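Urocanate hydratase (Paenibacillus sp. Soil724D2, PDB 7NED) probably catalyses the NAD+-dependent hydration of thiourocanate in bacterial ergothioneine breakdown, and also binds urocanate together with its cofactor. Local coordinates at residues Glu11-Gly16 and Met25-Leu30. Residues are numbered along the deposited sequence; the frame is centred on the assembly and turned at random.
Sequences ELRCKG and MLENVL
Arg13 and Glu27 meet in a two-pronged, end-on salt bridge that ties the loop leading into helix 17-31 to the C-terminal half of that same helix, within the urocanase N-terminal domain. The backbones stand well apart, 12.7 Å between Arg13 CA and Glu27 CA, so two long side chains approaching from opposite directions span the distance. Followed outward, the arginine leaves CB with CG anti to its own carbonyl carbon and bends at chi3, which turns the guanidinium toward the helix. The aliphatic part of the side chain touches none of segment 25-30; around it, the arginine side chain packs against Leu23 and Arg24 of the helix and Ala7, earlier in the same N-terminal loop region. NE is paired with Glu20, one turn into the helix, in a second salt bridge. Beyond CZ, NH1 donates to Glu27 OE2 at 2.7 Å in an almost straight bond, N-H...O 169°, entering on the syn side of the carboxylate. NH2 gives the companion bond, 2.9 Å to Glu27 OE1, and is less straight. Both acceptors lie close to the guanidinium plane, yet the two flat groups are twisted 36° apart, so the fork is not coplanar. All three guanidinium nitrogens thus face carboxylates, an arrangement that fixes the rotation of the group and probably keeps the buried Glu27 ionised. A leucine in place of Arg13 would probably leave the carboxylates of Glu27 and Glu20 without their shared cationic partner. The twist falls mainly on one oxygen: Glu27 OE1, which also accepts from Ala7 N, receives Arg13 NH2 from above the carboxylate plane, 38° out of it.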
ATOM      1  N   GLU A  11     -16.751  -1.324 -33.146  1.00 21.17           N
ATOM      2  CA  GLU A  11     -18.043  -0.951 -32.620  1.00 24.30           C
ATOM      3  C   GLU A  11     -17.891  -0.738 -31.122  1.00 24.58           C
ATOM      4  O   GLU A  11     -17.542  -1.668 -30.395  1.00 24.57           O
ATOM      5  CB  GLU A  11     -19.103  -2.008 -32.915  1.00 25.67           C
ATOM      6  CG  GLU A  11     -20.469  -1.561 -32.446  1.00 25.29           C
ATOM      7  CD  GLU A  11     -21.571  -2.557 -32.747  1.00 27.96           C
ATOM      8  OE1 GLU A  11     -21.282  -3.679 -33.202  1.00 32.49           O
ATOM      9  OE2 GLU A  11     -22.744  -2.191 -32.570  1.00 34.75           O
ATOM     10  N   LEU A  12     -18.141   0.478 -30.675  1.00 20.41           N
ATOM     11  CA  LEU A  12     -18.088   0.773 -29.240  1.00 22.92           C
ATOM     12  C   LEU A  12     -19.264   0.160 -28.487  1.00 21.34           C
ATOM     13  O   LEU A  12     -20.420   0.300 -28.899  1.00 24.18           O
ATOM     14  CB  LEU A  12     -18.076   2.283 -29.042  1.00 23.14           C
ATOM     15  CG  LEU A  12     -16.781   3.041 -29.314  1.00 25.13           C
ATOM     16  CD1 LEU A  12     -17.025   4.535 -29.029  1.00 22.43           C
ATOM     17  CD2 LEU A  12     -15.699   2.498 -28.397  1.00 24.01           C
ATOM     18  N   ARG A  13     -18.985  -0.507 -27.361  1.00 17.56           N
ATOM     19  CA  ARG A  13     -20.045  -0.849 -26.434  1.00 18.28           C
ATOM     20  C   ARG A  13     -20.120   0.127 -25.266  1.00 21.01           C
ATOM     21  O   ARG A  13     -21.134   0.165 -24.566  1.00 21.18           O
ATOM     22  CB  ARG A  13     -19.845  -2.271 -25.900  1.00 17.76           C
ATOM     23  CG  ARG A  13     -19.816  -3.274 -27.068  1.00 23.03           C
ATOM     24  CD  ARG A  13     -19.274  -4.582 -26.593  1.00 19.06           C
ATOM     25  NE  ARG A  13     -17.879  -4.406 -26.241  1.00 18.72           N
ATOM     26  CZ  ARG A  13     -17.176  -5.330 -25.614  1.00 19.35           C
ATOM     27  NH1 ARG A  13     -17.766  -6.465 -25.280  1.00 17.78           N
ATOM     28  NH2 ARG A  13     -15.898  -5.120 -25.335  1.00 18.30           N
ATOM     29  N   CYS A  14     -19.080   0.915 -25.078  1.00 20.08           N
ATOM     30  CA  CYS A  14     -18.973   1.879 -24.000  1.00 21.25           C
ATOM     31  C   CYS A  14     -19.125   3.270 -24.572  1.00 20.57           C
ATOM     32  O   CYS A  14     -19.268   3.455 -25.784  1.00 19.52           O
ATOM     33  CB  CYS A  14     -17.627   1.746 -23.298  1.00 21.74           C
ATOM     34  SG  CYS A  14     -17.300   0.085 -22.728  1.00 20.93           S
ATOM     35  N   LYS A  15     -19.066   4.260 -23.677  1.00 20.28           N
ATOM     36  CA  LYS A  15     -19.250   5.637 -24.086  1.00 22.62           C
ATOM     37  C   LYS A  15     -18.044   6.213 -24.799  1.00 24.53           C
ATOM     38  O   LYS A  15     -18.192   7.228 -25.485  1.00 24.78           O
ATOM     39  CB  LYS A  15     -19.595   6.500 -22.862  1.00 21.26           C
ATOM     40  CG  LYS A  15     -21.018   6.228 -22.383  1.00 21.26           C
ATOM     41  CD  LYS A  15     -21.396   7.068 -21.256  1.00 25.48           C
ATOM     42  CE  LYS A  15     -22.860   6.832 -20.897  1.00 27.76           C
ATOM     43  NZ  LYS A  15     -23.126   7.392 -19.547  1.00 30.99           N
ATOM     44  N   GLY A  16     -16.873   5.585 -24.680  1.00 22.25           N
ATOM     45  CA  GLY A  16     -15.681   6.029 -25.380  1.00 19.84           C
ATOM     46  C   GLY A  16     -14.657   4.914 -25.470  1.00 14.99           C
ATOM     47  O   GLY A  16     -14.827   3.830 -24.902  1.00 16.65           O
ATOM     48  N   MET A  25      -9.710  -5.333 -22.431  1.00 14.93           N
ATOM     49  CA  MET A  25      -8.590  -5.966 -21.746  1.00 15.41           C
ATOM     50  C   MET A  25      -9.088  -6.964 -20.704  1.00 15.69           C
ATOM     51  O   MET A  25      -8.492  -8.039 -20.502  1.00 13.96           O
ATOM     52  CB  MET A  25      -7.725  -4.871 -21.112  1.00 15.65           C
ATOM     53  CG  MET A  25      -6.955  -4.114 -22.141  1.00 20.15           C
ATOM     54  SD  MET A  25      -5.926  -2.936 -21.321  1.00 28.33           S
ATOM     55  CE  MET A  25      -4.423  -3.883 -20.945  1.00 20.02           C
ATOM     56  N   LEU A  26     -10.173  -6.620 -20.020  1.00 13.80           N
ATOM     57  CA  LEU A  26     -10.797  -7.587 -19.117  1.00 15.82           C
ATOM     58  C   LEU A  26     -11.210  -8.851 -19.873  1.00 19.07           C
ATOM     59  O   LEU A  26     -10.889  -9.978 -19.466  1.00 15.46           O
ATOM     60  CB  LEU A  26     -11.999  -6.944 -18.405  1.00 15.05           C
ATOM     61  CG  LEU A  26     -12.936  -7.871 -17.643  1.00 15.23           C
ATOM     62  CD1 LEU A  26     -12.207  -8.685 -16.564  1.00 15.94           C
ATOM     63  CD2 LEU A  26     -14.091  -7.097 -17.029  1.00 17.01           C
ATOM     64  N   GLU A  27     -11.911  -8.678 -20.992  1.00 16.54           N
ATOM     65  CA  GLU A  27     -12.305  -9.831 -21.780  1.00 17.60           C
ATOM     66  C   GLU A  27     -11.083 -10.606 -22.232  1.00 16.84           C
ATOM     67  O   GLU A  27     -11.082 -11.848 -22.240  1.00 17.31           O
ATOM     68  CB  GLU A  27     -13.119  -9.370 -22.978  1.00 17.94           C
ATOM     69  CG  GLU A  27     -14.455  -8.794 -22.575  1.00 17.57           C
ATOM     70  CD  GLU A  27     -15.161  -8.124 -23.720  1.00 19.52           C
ATOM     71  OE1 GLU A  27     -14.514  -7.558 -24.613  1.00 19.95           O
ATOM     72  OE2 GLU A  27     -16.403  -8.183 -23.740  1.00 25.77           O
ATOM     73  N   ASN A  28     -10.031  -9.877 -22.616  1.00 17.71           N
ATOM     74  CA  ASN A  28      -8.837 -10.492 -23.188  1.00 16.95           C
ATOM     75  C   ASN A  28      -8.079 -11.344 -22.167  1.00 19.79           C
ATOM     76  O   ASN A  28      -7.529 -12.392 -22.527  1.00 18.74           O
ATOM     77  CB  ASN A  28      -7.923  -9.407 -23.764  1.00 16.37           C
ATOM     78  CG  ASN A  28      -6.769  -9.984 -24.564  1.00 18.63           C
ATOM     79  OD1 ASN A  28      -6.983 -10.837 -25.443  1.00 18.02           O
ATOM     80  ND2 ASN A  28      -5.535  -9.521 -24.277  1.00 15.83           N
ATOM     81  N   VAL A  29      -7.997 -10.914 -20.894  1.00 16.46           N
ATOM     82  CA  VAL A  29      -7.294 -11.776 -19.941  1.00 16.45           C
ATOM     83  C   VAL A  29      -8.122 -13.027 -19.668  1.00 16.05           C
ATOM     84  O   VAL A  29      -7.565 -14.077 -19.325  1.00 17.09           O
ATOM     85  CB  VAL A  29      -6.926 -11.062 -18.618  1.00 16.65           C
ATOM     86  CG1 VAL A  29      -6.094  -9.804 -18.878  1.00 13.82           C
ATOM     87  CG2 VAL A  29      -8.166 -10.730 -17.792  1.00 15.12           C
ATOM     88  N   LEU A  30      -9.455 -12.939 -19.770  1.00 17.54           N
ATOM     89  CA  LEU A  30     -10.262 -14.147 -19.612  1.00 18.69           C
ATOM     90  C   LEU A  30     -10.133 -15.038 -20.850  1.00 20.17           C
ATOM     91  O   LEU A  30     -10.005 -16.266 -20.740  1.00 19.32           O
ATOM     92  CB  LEU A  30     -11.728 -13.774 -19.328  1.00 19.58           C
ATOM     93  CG  LEU A  30     -11.985 -13.171 -17.932  1.00 17.96           C
ATOM     94  CD1 LEU A  30     -13.401 -12.589 -17.795  1.00 25.28           C
ATOM     95  CD2 LEU A  30     -11.741 -14.181 -16.839  1.00 19.47           C
TER